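Local coordinates for protein esterase (uncultured bacterium FLS12, PDB 4RGY) that hydrolyses esters as a low-temperature-active alkaline esterase, and belongs to a family of the alpha/beta-hydrolase clan, at residues I65-V69 against I254-L258; W96-E101 against K134-H139; R117-A123 against E141-A147; Y209-G213 against Y249-Q253. All coordinates share one frame; numbering follows the deposited sequence.

How the interactions relate
All four contacts sit within one alpha/beta-hydrolase domain. Interaction 3 pairs two parallel strands of the central sheet, so backbone hydrogen bonds join them, with alanines, V122 and F143 packed alongside and R117 laid over the loop backbone. Interaction 4 packs the next strand, 207-213, against helix 247-260 through tyrosines, a cysteine and a glutamine, all buried. The same helix serves interaction 1, where aliphatic side chains fill the inner part and an amide stacks on a tyrosine nearer the surface. Interaction 2, about 23 Å from interaction 1 between centres, lies across the chain's centre; there two helices meet round a tryptophan, with two waters between them. The salt bridge E101-R142 ties interactions 2 and 3 together.

Interaction 1 (I65-V69 against I254-L258); sequences IERYV and IQRVL
Y68 and L258 make the tight inner end of this contact: L258 CD1 reaches to 3.6 Å from Y68 CB. That one methyl is shared, since it also meets V69 CG1 at 3.9 Å and I65 CD1 at 4.0 Å. The two isoleucines close the row, I65 CD1 lying 4.2 Å from I254 CG1, while I254 CG2 comes obliquely at the Y68 ring. The part nearer solvent is built differently. Here Q255 lies flat on the tyrosine, its amide plane only 11° from the ring plane, and its CG sits 3.5 Å from the ring centroid, almost on the normal, as a CH-pi contact. The Q255 chain runs straight on beyond CG (chi2 171°), which carries the amide out over the phenol end. Although Q255 NE2 and Y68 OH are 3.2 Å apart, the angle is too poor for a hydrogen bond; NE2 instead donates to the carbonyl of D251, one turn back, whose carboxylate takes a weak hydrogen bond from the phenol. Helix 65-68 is thus laid against helix 247-260, with I65 and I254 resting on L48 and L258 on L46 of strand 45-49, while R67 and E66 turn to a second subunit.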
loop_
_atom_site.group_PDB
_atom_site.type_symbol
_atom_site.label_atom_id
_atom_site.label_comp_id
_atom_site.label_asym_id
_atom_site.label_seq_id
_atom_site.Cartn_x
_atom_site.Cartn_y
_atom_site.Cartn_z
ATOM N N ILE A 65 -10.649 -14.175 -1.589
ATOM C CA ILE A 65 -11.271 -13.756 -2.841
ATOM C C ILE A 65 -10.329 -13.744 -4.059
ATOM O O ILE A 65 -10.719 -14.196 -5.144
ATOM C CB ILE A 65 -12.023 -12.391 -2.678
ATOM C CG1 ILE A 65 -12.755 -12.002 -3.967
ATOM C CG2 ILE A 65 -11.077 -11.254 -2.256
ATOM C CD1 ILE A 65 -13.858 -12.968 -4.339
ATOM N N GLU A 66 -9.095 -13.253 -3.904
ATOM C CA GLU A 66 -8.186 -13.218 -5.050
ATOM C C GLU A 66 -7.926 -14.623 -5.605
ATOM O O GLU A 66 -7.897 -14.820 -6.819
ATOM C CB GLU A 66 -6.860 -12.544 -4.701
ATOM C CG GLU A 66 -5.926 -12.445 -5.900
ATOM C CD GLU A 66 -4.578 -11.861 -5.555
ATOM O OE1 GLU A 66 -4.523 -11.008 -4.653
ATOM O OE2 GLU A 66 -3.580 -12.256 -6.193
ATOM N N ARG A 67 -7.746 -15.590 -4.712
ATOM C CA ARG A 67 -7.582 -16.979 -5.120
ATOM C C ARG A 67 -8.860 -17.544 -5.738
ATOM O O ARG A 67 -8.816 -18.237 -6.753
ATOM C CB ARG A 67 -7.116 -17.818 -3.931
ATOM C CG ARG A 67 -7.128 -19.315 -4.187
ATOM C CD ARG A 67 -6.261 -20.059 -3.171
ATOM N NE ARG A 67 -6.664 -19.793 -1.791
ATOM C CZ ARG A 67 -7.642 -20.434 -1.168
ATOM N NH1 ARG A 67 -8.327 -21.374 -1.807
ATOM N NH2 ARG A 67 -7.943 -20.148 0.088
ATOM N N TYR A 68 -10.007 -17.212 -5.158
ATOM C CA TYR A 68 -11.259 -17.777 -5.641
ATOM C C TYR A 68 -11.574 -17.383 -7.084
ATOM O O TYR A 68 -12.213 -18.146 -7.814
ATOM C CB TYR A 68 -12.418 -17.387 -4.721
ATOM C CG TYR A 68 -12.283 -17.882 -3.296
ATOM C CD1 TYR A 68 -11.654 -19.088 -3.010
ATOM C CD2 TYR A 68 -12.800 -17.148 -2.236
ATOM C CE1 TYR A 68 -11.540 -19.541 -1.708
ATOM C CE2 TYR A 68 -12.690 -17.592 -0.932
ATOM C CZ TYR A 68 -12.059 -18.788 -0.675
ATOM O OH TYR A 68 -11.932 -19.249 0.618
ATOM N N VAL A 69 -11.138 -16.202 -7.507
ATOM C CA VAL A 69 -11.448 -15.747 -8.862
ATOM C C VAL A 69 -10.341 -16.056 -9.869
ATOM O O VAL A 69 -10.498 -15.800 -11.059
ATOM C CB VAL A 69 -11.727 -14.234 -8.906
ATOM C CG1 VAL A 69 -12.902 -13.891 -8.001
ATOM C CG2 VAL A 69 -10.486 -13.414 -8.511
ATOM N N ILE A 254 -19.048 -16.617 -0.518
ATOM C CA ILE A 254 -18.660 -15.897 -1.734
ATOM C C ILE A 254 -18.236 -16.865 -2.846
ATOM O O ILE A 254 -18.415 -16.578 -4.032
ATOM C CB ILE A 254 -17.591 -14.803 -1.471
ATOM C CG1 ILE A 254 -17.555 -13.789 -2.620
ATOM C CG2 ILE A 254 -16.213 -15.412 -1.256
ATOM C CD1 ILE A 254 -18.862 -13.026 -2.824
ATOM N N GLN A 255 -17.718 -18.032 -2.460
ATOM C CA GLN A 255 -17.395 -19.077 -3.440
ATOM C C GLN A 255 -18.649 -19.581 -4.159
ATOM O O GLN A 255 -18.625 -19.825 -5.366
ATOM C CB GLN A 255 -16.665 -20.236 -2.764
ATOM C CG GLN A 255 -15.300 -19.836 -2.217
ATOM C CD GLN A 255 -14.702 -20.926 -1.372
ATOM O OE1 GLN A 255 -14.277 -21.961 -1.893
ATOM N NE2 GLN A 255 -14.676 -20.717 -0.061
ATOM N N ARG A 256 -19.750 -19.703 -3.421
ATOM C CA ARG A 256 -21.013 -20.134 -4.012
ATOM C C ARG A 256 -21.566 -19.043 -4.919
ATOM O O ARG A 256 -22.065 -19.319 -6.007
ATOM C CB ARG A 256 -22.011 -20.500 -2.919
ATOM C CG ARG A 256 -21.507 -21.607 -1.996
ATOM C CD ARG A 256 -22.579 -22.030 -1.006
ATOM N NE ARG A 256 -23.771 -22.521 -1.688
ATOM C CZ ARG A 256 -23.934 -23.770 -2.115
ATOM N NH1 ARG A 256 -22.969 -24.670 -1.942
ATOM N NH2 ARG A 256 -25.056 -24.122 -2.726
ATOM N N VAL A 257 -21.451 -17.792 -4.491
ATOM C CA VAL A 257 -21.884 -16.687 -5.332
ATOM C C VAL A 257 -21.089 -16.653 -6.637
ATOM O O VAL A 257 -21.661 -16.461 -7.711
ATOM C CB VAL A 257 -21.769 -15.340 -4.603
ATOM C CG1 VAL A 257 -21.940 -14.180 -5.579
ATOM C CG2 VAL A 257 -22.809 -15.262 -3.483
ATOM N N LEU A 258 -19.772 -16.843 -6.550
ATOM C CA LEU A 258 -18.935 -16.843 -7.744
ATOM C C LEU A 258 -19.358 -17.928 -8.743
ATOM O O LEU A 258 -19.416 -17.675 -9.941
ATOM C CB LEU A 258 -17.456 -16.985 -7.373
ATOM C CG LEU A 258 -16.813 -15.768 -6.694
ATOM C CD1 LEU A 258 -15.441 -16.141 -6.178
ATOM C CD2 LEU A 258 -16.720 -14.577 -7.640
#

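Interaction 2 (W96-E101 against K134-H139); sequences WTFISE and KLGMRH
W96 meets K134, L135, R138 and H139 where helices 95-110 and 127-138 of the alpha/beta-hydrolase fold cross, their segments at -71° with axes 11.2 Å apart. Apolar and CH-pi contacts come first. The K134 chain, fully extended, runs over one face of the indole and sets CE 3.6 Å from the centroid of the six-membered ring; its NZ goes on to the carbonyl of Y86. L135 CD2 fits between W96 CZ3 and S100 CB, 3.6 Å from W96 CZ3. Among the flat groups, the R138 guanidinium has one face toward the indole, the two planes 40° apart. H139 meets the tryptophan rim to rim, with planes at 14° but neither ring over the other. With W96 cut back to an alanine, K134 and R138 would probably lose the surface they lie against, and a gap is likely to open between the helices. Within helix 95-110, W96 O takes S100 N and S100 OG from opposite faces of its plane; two waters then span the helices. One accepts from W96 NE1 and, weakly, from R138 NH2. E101 is also salt-bridged to R142, and H139 ND1 bonds to E141. The second water donates to S100 OG at 2.7 Å and to E101 OE2, and lies 3.0 Å from H139 NE2.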
loop_
_atom_site.group_PDB
_atom_site.type_symbol
_atom_site.label_atom_id
_atom_site.label_comp_id
_atom_site.label_asym_id
_atom_site.label_seq_id
_atom_site.Cartn_x
_atom_site.Cartn_y
_atom_site.Cartn_z
ATOM N N TRP A 96 -24.275 7.278 -3.081
ATOM C CA TRP A 96 -25.023 6.547 -4.108
ATOM C C TRP A 96 -24.621 6.986 -5.512
ATOM O O TRP A 96 -24.387 6.144 -6.388
ATOM C CB TRP A 96 -26.524 6.746 -3.935
ATOM C CG TRP A 96 -27.325 6.265 -5.123
ATOM C CD1 TRP A 96 -28.015 7.047 -6.009
ATOM C CD2 TRP A 96 -27.542 4.903 -5.539
ATOM N NE1 TRP A 96 -28.640 6.260 -6.950
ATOM C CE2 TRP A 96 -28.367 4.945 -6.688
ATOM C CE3 TRP A 96 -27.098 3.657 -5.070
ATOM C CZ2 TRP A 96 -28.775 3.790 -7.360
ATOM C CZ3 TRP A 96 -27.512 2.510 -5.734
ATOM C CH2 TRP A 96 -28.341 2.586 -6.871
ATOM N N THR A 97 -24.516 8.294 -5.732
ATOM C CA THR A 97 -24.076 8.764 -7.034
ATOM C C THR A 97 -22.640 8.292 -7.282
ATOM O O THR A 97 -22.269 7.927 -8.401
ATOM C CB THR A 97 -24.229 10.291 -7.162
ATOM O OG1 THR A 97 -25.626 10.613 -7.096
ATOM C CG2 THR A 97 -23.682 10.800 -8.492
ATOM N N PHE A 98 -21.835 8.262 -6.223
ATOM C CA PHE A 98 -20.487 7.733 -6.325
ATOM C C PHE A 98 -20.501 6.259 -6.740
ATOM O O PHE A 98 -19.871 5.875 -7.736
ATOM C CB PHE A 98 -19.762 7.902 -4.983
ATOM C CG PHE A 98 -18.427 7.210 -4.921
ATOM C CD1 PHE A 98 -17.357 7.650 -5.703
ATOM C CD2 PHE A 98 -18.235 6.124 -4.072
ATOM C CE1 PHE A 98 -16.124 7.020 -5.644
ATOM C CE2 PHE A 98 -17.000 5.491 -4.004
ATOM C CZ PHE A 98 -15.944 5.940 -4.792
ATOM N N ILE A 99 -21.202 5.416 -5.985
ATOM C CA ILE A 99 -21.125 3.985 -6.249
ATOM C C ILE A 99 -21.804 3.588 -7.568
ATOM O O ILE A 99 -21.362 2.654 -8.243
ATOM C CB ILE A 99 -21.650 3.134 -5.060
ATOM C CG1 ILE A 99 -21.136 1.696 -5.147
ATOM C CG2 ILE A 99 -23.187 3.165 -4.974
ATOM C CD1 ILE A 99 -19.641 1.551 -4.936
ATOM N N SER A 100 -22.860 4.306 -7.945
ATOM C CA SER A 100 -23.655 3.900 -9.107
ATOM C C SER A 100 -23.205 4.546 -10.415
ATOM O O SER A 100 -23.525 4.044 -11.495
ATOM C CB SER A 100 -25.141 4.202 -8.871
ATOM O OG SER A 100 -25.377 5.602 -8.820
ATOM N N GLU A 101 -22.467 5.650 -10.325
ATOM C CA GLU A 101 -22.070 6.393 -11.520
ATOM C C GLU A 101 -20.556 6.578 -11.625
ATOM O O GLU A 101 -19.913 6.065 -12.547
ATOM C CB GLU A 101 -22.773 7.754 -11.571
ATOM C CG GLU A 101 -24.301 7.702 -11.495
ATOM C CD GLU A 101 -24.937 7.178 -12.766
ATOM O OE1 GLU A 101 -24.251 7.152 -13.810
ATOM O OE2 GLU A 101 -26.125 6.790 -12.722
ATOM N N LYS A 134 -29.774 -2.859 -4.145
ATOM C CA LYS A 134 -30.202 -1.534 -4.575
ATOM C C LYS A 134 -29.705 -1.221 -5.990
ATOM O O LYS A 134 -30.464 -0.756 -6.842
ATOM C CB LYS A 134 -29.745 -0.471 -3.576
ATOM C CG LYS A 134 -30.247 0.927 -3.893
ATOM C CD LYS A 134 -29.678 1.940 -2.899
ATOM C CE LYS A 134 -29.996 3.374 -3.288
ATOM N NZ LYS A 134 -29.273 4.366 -2.416
ATOM N N LEU A 135 -28.425 -1.486 -6.242
ATOM C CA LEU A 135 -27.869 -1.315 -7.580
ATOM C C LEU A 135 -28.593 -2.181 -8.607
ATOM O O LEU A 135 -28.977 -1.691 -9.672
ATOM C CB LEU A 135 -26.373 -1.632 -7.582
ATOM C CG LEU A 135 -25.513 -0.501 -7.004
ATOM C CD1 LEU A 135 -24.132 -1.043 -6.669
ATOM C CD2 LEU A 135 -25.391 0.683 -7.964
ATOM N N GLY A 136 -28.798 -3.455 -8.284
ATOM C CA GLY A 136 -29.413 -4.370 -9.226
ATOM C C GLY A 136 -30.852 -4.004 -9.541
ATOM O O GLY A 136 -31.306 -4.183 -10.677
ATOM N N MET A 137 -31.571 -3.484 -8.552
ATOM C CA MET A 137 -32.989 -3.190 -8.737
ATOM C C MET A 137 -33.275 -1.752 -9.185
ATOM O O MET A 137 -34.348 -1.470 -9.738
ATOM C CB MET A 137 -33.786 -3.570 -7.484
ATOM C CG MET A 137 -33.751 -5.074 -7.205
ATOM S SD MET A 137 -35.003 -5.582 -6.010
ATOM C CE MET A 137 -34.288 -4.992 -4.492
ATOM N N ARG A 138 -32.334 -0.839 -8.951
ATOM C CA ARG A 138 -32.459 0.526 -9.462
ATOM C C ARG A 138 -31.908 0.605 -10.876
ATOM O O ARG A 138 -32.409 1.370 -11.707
ATOM C CB ARG A 138 -31.742 1.534 -8.555
ATOM C CG ARG A 138 -32.404 1.750 -7.201
ATOM C CD ARG A 138 -33.562 2.752 -7.276
ATOM N NE ARG A 138 -33.057 4.099 -7.536
ATOM C CZ ARG A 138 -32.626 4.933 -6.592
ATOM N NH1 ARG A 138 -32.672 4.570 -5.312
ATOM N NH2 ARG A 138 -32.154 6.130 -6.929
ATOM N N HIS A 139 -30.876 -0.189 -11.151
ATOM C CA HIS A 139 -30.261 -0.190 -12.470
ATOM C C HIS A 139 -30.149 -1.591 -13.059
ATOM O O HIS A 139 -29.052 -2.057 -13.349
ATOM C CB HIS A 139 -28.887 0.473 -12.398
ATOM C CG HIS A 139 -28.947 1.935 -12.087
ATOM N ND1 HIS A 139 -29.439 2.866 -12.978
ATOM C CD2 HIS A 139 -28.596 2.629 -10.978
ATOM C CE1 HIS A 139 -29.376 4.069 -12.436
ATOM N NE2 HIS A 139 -28.866 3.952 -11.222
HETATM O O HOH W 1 -29.998 6.981 -9.464
HETATM O O HOH W 2 -27.467 6.418 -10.336
#

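Interaction 3 (R117-A123 against E141-A147); sequences REDTFVA and ERFAAAA
R117 and F143 lie where the chain leads into the parallel strands 120-125 and 145-149 of a beta-alpha-beta crossover through helix 127-138. The arginine stretches along the backbone of 141-143: its CD is 3.3 Å from E141 O, and one guanidinium face lies over F143 O, a contact too badly angled for a hydrogen bond, while NE donates to the P140 carbonyl. A serine at R117 would probably leave that P140 oxygen without its donor and uncover the loop backbone at 141-143. F143 has CG beside its backbone N (chi1 -63°), which swings the ring back against the strand. V122 CG1 stands over one ring face, 4.2 Å from the centroid, and T120 CG2 comes in obliquely. F121, directed to the other side of the sheet, offers its ring edge to A145 CB. The strands pair through V122 N to A145 O and A147 N to V122 O. Just before strand 145-149 begins, T120 O takes A144 N at 2.8 Å, nearly in line with the C=O bond.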
loop_
_atom_site.group_PDB
_atom_site.type_symbol
_atom_site.label_atom_id
_atom_site.label_comp_id
_atom_site.label_asym_id
_atom_site.label_seq_id
_atom_site.Cartn_x
_atom_site.Cartn_y
_atom_site.Cartn_z
ATOM N N ARG A 117 -23.615 -4.905 -19.847
ATOM C CA ARG A 117 -24.453 -5.463 -18.793
ATOM C C ARG A 117 -24.142 -6.935 -18.524
ATOM O O ARG A 117 -24.000 -7.352 -17.365
ATOM C CB ARG A 117 -25.932 -5.301 -19.165
ATOM C CG ARG A 117 -26.871 -5.995 -18.205
ATOM C CD ARG A 117 -28.306 -5.932 -18.694
ATOM N NE ARG A 117 -29.243 -6.286 -17.634
ATOM C CZ ARG A 117 -29.684 -7.517 -17.401
ATOM N NH1 ARG A 117 -29.280 -8.528 -18.158
ATOM N NH2 ARG A 117 -30.538 -7.733 -16.411
ATOM N N GLU A 118 -24.006 -7.721 -19.593
ATOM C CA GLU A 118 -23.808 -9.162 -19.449
ATOM C C GLU A 118 -22.497 -9.512 -18.738
ATOM O O GLU A 118 -22.354 -10.608 -18.201
ATOM C CB GLU A 118 -23.913 -9.886 -20.801
ATOM C CG GLU A 118 -22.751 -9.681 -21.754
ATOM C CD GLU A 118 -22.775 -10.676 -22.913
ATOM O OE1 GLU A 118 -23.683 -11.539 -22.942
ATOM O OE2 GLU A 118 -21.881 -10.602 -23.785
ATOM N N ASP A 119 -21.571 -8.555 -18.701
ATOM C CA ASP A 119 -20.269 -8.774 -18.081
ATOM C C ASP A 119 -20.087 -7.984 -16.786
ATOM O O ASP A 119 -18.956 -7.761 -16.348
ATOM C CB ASP A 119 -19.154 -8.399 -19.060
ATOM C CG ASP A 119 -19.142 -9.276 -20.299
ATOM O OD1 ASP A 119 -19.397 -10.489 -20.179
ATOM O OD2 ASP A 119 -18.873 -8.741 -21.396
ATOM N N THR A 120 -21.193 -7.565 -16.176
ATOM C CA THR A 120 -21.129 -6.712 -14.986
ATOM C C THR A 120 -21.943 -7.303 -13.838
ATOM O O THR A 120 -23.132 -7.585 -14.000
ATOM C CB THR A 120 -21.623 -5.287 -15.292
ATOM O OG1 THR A 120 -20.853 -4.732 -16.368
ATOM C CG2 THR A 120 -21.495 -4.395 -14.070
ATOM N N PHE A 121 -21.307 -7.484 -12.678
ATOM C CA PHE A 121 -21.966 -8.118 -11.538
ATOM C C PHE A 121 -21.688 -7.325 -10.268
ATOM O O PHE A 121 -20.697 -6.600 -10.187
ATOM C CB PHE A 121 -21.484 -9.561 -11.350
ATOM C CG PHE A 121 -21.157 -10.268 -12.633
ATOM C CD1 PHE A 121 -22.163 -10.807 -13.417
ATOM C CD2 PHE A 121 -19.843 -10.397 -13.056
ATOM C CE1 PHE A 121 -21.864 -11.457 -14.604
ATOM C CE2 PHE A 121 -19.538 -11.042 -14.239
ATOM C CZ PHE A 121 -20.548 -11.578 -15.015
ATOM N N VAL A 122 -22.571 -7.448 -9.280
ATOM C CA VAL A 122 -22.341 -6.794 -7.994
ATOM C C VAL A 122 -22.743 -7.720 -6.851
ATOM O O VAL A 122 -23.722 -8.470 -6.962
ATOM C CB VAL A 122 -23.062 -5.425 -7.907
ATOM C CG1 VAL A 122 -24.585 -5.583 -7.994
ATOM C CG2 VAL A 122 -22.669 -4.681 -6.638
ATOM N N ALA A 123 -21.975 -7.691 -5.765
ATOM C CA ALA A 123 -22.250 -8.498 -4.575
ATOM C C ALA A 123 -21.728 -7.770 -3.348
ATOM O O ALA A 123 -20.789 -6.970 -3.448
ATOM C CB ALA A 123 -21.620 -9.874 -4.684
ATOM N N GLU A 141 -30.624 -2.556 -15.878
ATOM C CA GLU A 141 -30.047 -2.495 -17.214
ATOM C C GLU A 141 -28.512 -2.496 -17.194
ATOM O O GLU A 141 -27.881 -2.652 -18.240
ATOM C CB GLU A 141 -30.571 -1.273 -17.978
ATOM C CG GLU A 141 -29.961 0.074 -17.569
ATOM C CD GLU A 141 -30.545 0.666 -16.283
ATOM O OE1 GLU A 141 -31.535 0.116 -15.747
ATOM O OE2 GLU A 141 -30.018 1.705 -15.815
ATOM N N ARG A 142 -27.918 -2.325 -16.010
ATOM C CA ARG A 142 -26.452 -2.260 -15.879
ATOM C C ARG A 142 -25.798 -3.502 -15.264
ATOM O O ARG A 142 -24.577 -3.668 -15.350
ATOM C CB ARG A 142 -26.051 -1.043 -15.046
ATOM C CG ARG A 142 -26.528 0.274 -15.605
ATOM C CD ARG A 142 -26.044 1.427 -14.735
ATOM N NE ARG A 142 -26.602 2.697 -15.178
ATOM C CZ ARG A 142 -26.559 3.821 -14.470
ATOM N NH1 ARG A 142 -27.099 4.933 -14.955
ATOM N NH2 ARG A 142 -25.990 3.832 -13.274
ATOM N N PHE A 143 -26.596 -4.371 -14.653
ATOM C CA PHE A 143 -26.065 -5.527 -13.936
ATOM C C PHE A 143 -26.704 -6.827 -14.383
ATOM O O PHE A 143 -27.923 -6.961 -14.396
ATOM C CB PHE A 143 -26.243 -5.359 -12.422
ATOM C CG PHE A 143 -25.491 -4.195 -11.864
ATOM C CD1 PHE A 143 -24.144 -4.326 -11.546
ATOM C CD2 PHE A 143 -26.105 -2.964 -11.689
ATOM C CE1 PHE A 143 -23.421 -3.247 -11.043
ATOM C CE2 PHE A 143 -25.391 -1.881 -11.188
ATOM C CZ PHE A 143 -24.040 -2.023 -10.870
ATOM N N ALA A 144 -25.874 -7.793 -14.739
ATOM C CA ALA A 144 -26.374 -9.111 -15.103
ATOM C C ALA A 144 -26.776 -9.896 -13.860
ATOM O O ALA A 144 -27.560 -10.844 -13.945
ATOM C CB ALA A 144 -25.315 -9.865 -15.878
ATOM N N ALA A 145 -26.222 -9.513 -12.710
ATOM C CA ALA A 145 -26.450 -10.249 -11.468
ATOM C C ALA A 145 -26.122 -9.377 -10.267
ATOM O O ALA A 145 -25.215 -8.539 -10.333
ATOM C CB ALA A 145 -25.614 -11.514 -11.436
ATOM N N ALA A 146 -26.875 -9.569 -9.188
ATOM C CA ALA A 146 -26.692 -8.850 -7.929
ATOM C C ALA A 146 -26.901 -9.839 -6.788
ATOM O O ALA A 146 -27.875 -10.604 -6.790
ATOM C CB ALA A 146 -27.671 -7.676 -7.815
ATOM N N ALA A 147 -26.005 -9.824 -5.805
ATOM C CA ALA A 147 -26.016 -10.809 -4.730
ATOM C C ALA A 147 -25.839 -10.163 -3.369
ATOM O O ALA A 147 -24.947 -9.312 -3.181
ATOM C CB ALA A 147 -24.913 -11.832 -4.951
#

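Interaction 4 (Y209-G213 against Y249-Q253); sequences YQCCG and YWDAQ
Y249 holds its CG anti to the backbone N (chi1 176°), which sends the ring out from helix 247-260 to the C211-G213 backbone, and C211 turns SG between its own N and carbonyl carbon (chi1 77°) to meet it. This is packing of a helix on the central sheet of the alpha/beta-hydrolase fold, the two segments running at 146°. G213 CA lies over one face of the Y249 ring, 4.2 Å from the centroid, in a CH-pi contact; Q253 CG of the same helix backs the opposite face. The C211 sulfur takes an oblique sulfur-aromatic position beside that ring. The phenol oxygen of Y249 ends against the C212-G213 peptide, too poorly angled to bond to its polar atoms. Q253 bends at chi2 and brings its amide to the edge of Y209, with NE2 3.0 Å from Y209 OH; the latter is hydrogen-bonded to E239 of strand 236-241. That same amide nitrogen, Q253 NE2, gives a weak hydrogen bond to C211 SG, 3.6 Å long.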
loop_
_atom_site.group_PDB
_atom_site.type_symbol
_atom_site.label_atom_id
_atom_site.label_comp_id
_atom_site.label_asym_id
_atom_site.label_seq_id
_atom_site.Cartn_x
_atom_site.Cartn_y
_atom_site.Cartn_z
ATOM N N TYR A 209 -29.461 -13.064 -5.951
ATOM C CA TYR A 209 -29.015 -14.020 -4.950
ATOM C C TYR A 209 -29.146 -13.397 -3.575
ATOM O O TYR A 209 -28.804 -12.226 -3.372
ATOM C CB TYR A 209 -27.551 -14.434 -5.218
ATOM C CG TYR A 209 -26.947 -15.378 -4.198
ATOM C CD1 TYR A 209 -26.476 -14.906 -2.980
ATOM C CD2 TYR A 209 -26.826 -16.743 -4.462
ATOM C CE1 TYR A 209 -25.929 -15.764 -2.042
ATOM C CE2 TYR A 209 -26.266 -17.609 -3.529
ATOM C CZ TYR A 209 -25.826 -17.112 -2.320
ATOM O OH TYR A 209 -25.279 -17.958 -1.377
ATOM N N GLN A 210 -29.594 -14.198 -2.624
ATOM C CA GLN A 210 -29.668 -13.782 -1.234
ATOM C C GLN A 210 -29.274 -14.930 -0.330
ATOM O O GLN A 210 -29.811 -16.030 -0.465
ATOM C CB GLN A 210 -31.098 -13.360 -0.888
ATOM C CG GLN A 210 -31.305 -13.040 0.585
ATOM C CD GLN A 210 -32.770 -12.885 0.982
ATOM O OE1 GLN A 210 -33.686 -13.178 0.207
ATOM N NE2 GLN A 210 -32.992 -12.422 2.200
ATOM N N CYS A 211 -28.356 -14.694 0.608
ATOM C CA CYS A 211 -28.102 -15.689 1.646
ATOM C C CYS A 211 -27.972 -15.046 3.017
ATOM O O CYS A 211 -27.734 -13.845 3.131
ATOM C CB CYS A 211 -26.865 -16.545 1.324
ATOM S SG CYS A 211 -25.254 -15.722 1.617
ATOM N N CYS A 212 -28.106 -15.853 4.060
ATOM C CA CYS A 212 -27.875 -15.374 5.424
ATOM C C CYS A 212 -27.613 -16.534 6.374
ATOM O O CYS A 212 -28.209 -17.610 6.231
ATOM C CB CYS A 212 -29.077 -14.559 5.918
ATOM S SG CYS A 212 -28.760 -13.629 7.427
ATOM N N GLY A 213 -26.716 -16.320 7.336
ATOM C CA GLY A 213 -26.512 -17.283 8.410
ATOM C C GLY A 213 -27.696 -17.256 9.365
ATOM O O GLY A 213 -28.209 -16.184 9.691
ATOM N N TYR A 249 -18.145 -17.131 7.444
ATOM C CA TYR A 249 -19.339 -17.411 6.656
ATOM C C TYR A 249 -19.253 -16.778 5.257
ATOM O O TYR A 249 -19.551 -17.431 4.264
ATOM C CB TYR A 249 -20.588 -16.952 7.427
ATOM C CG TYR A 249 -21.882 -17.098 6.670
ATOM C CD1 TYR A 249 -22.505 -18.338 6.545
ATOM C CD2 TYR A 249 -22.485 -15.994 6.078
ATOM C CE1 TYR A 249 -23.694 -18.468 5.844
ATOM C CE2 TYR A 249 -23.670 -16.115 5.376
ATOM C CZ TYR A 249 -24.259 -17.357 5.265
ATOM O OH TYR A 249 -25.424 -17.484 4.562
ATOM N N TRP A 250 -18.814 -15.526 5.163
ATOM C CA TRP A 250 -18.738 -14.871 3.851
ATOM C C TRP A 250 -17.645 -15.450 2.957
ATOM O O TRP A 250 -17.800 -15.494 1.737
ATOM C CB TRP A 250 -18.587 -13.355 4.007
ATOM C CG TRP A 250 -19.771 -12.824 4.756
ATOM C CD1 TRP A 250 -21.073 -13.172 4.563
ATOM C CD2 TRP A 250 -19.754 -11.930 5.877
ATOM N NE1 TRP A 250 -21.875 -12.525 5.469
ATOM C CE2 TRP A 250 -21.091 -11.751 6.286
ATOM C CE3 TRP A 250 -18.741 -11.243 6.557
ATOM C CZ2 TRP A 250 -21.439 -10.933 7.356
ATOM C CZ3 TRP A 250 -19.086 -10.435 7.620
ATOM C CH2 TRP A 250 -20.429 -10.280 8.011
ATOM N N ASP A 251 -16.551 -15.909 3.562
ATOM C CA ASP A 251 -15.486 -16.563 2.816
ATOM C C ASP A 251 -16.025 -17.825 2.145
ATOM O O ASP A 251 -15.687 -18.115 0.997
ATOM C CB ASP A 251 -14.320 -16.911 3.750
ATOM C CG ASP A 251 -13.142 -17.542 3.017
ATOM O OD1 ASP A 251 -12.487 -16.851 2.216
ATOM O OD2 ASP A 251 -12.862 -18.734 3.244
ATOM N N ALA A 252 -16.861 -18.574 2.857
ATOM C CA ALA A 252 -17.482 -19.766 2.294
ATOM C C ALA A 252 -18.530 -19.386 1.253
ATOM O O ALA A 252 -18.551 -19.920 0.144
ATOM C CB ALA A 252 -18.116 -20.602 3.400
ATOM N N GLN A 253 -19.407 -18.457 1.612
ATOM C CA GLN A 253 -20.522 -18.119 0.739
ATOM C C GLN A 253 -20.116 -17.411 -0.550
ATOM O O GLN A 253 -20.776 -17.582 -1.581
ATOM C CB GLN A 253 -21.559 -17.286 1.488
ATOM C CG GLN A 253 -22.290 -18.063 2.560
ATOM C CD GLN A 253 -22.971 -19.282 2.000
ATOM O OE1 GLN A 253 -22.612 -20.410 2.330
ATOM N NE2 GLN A 253 -23.957 -19.069 1.134
#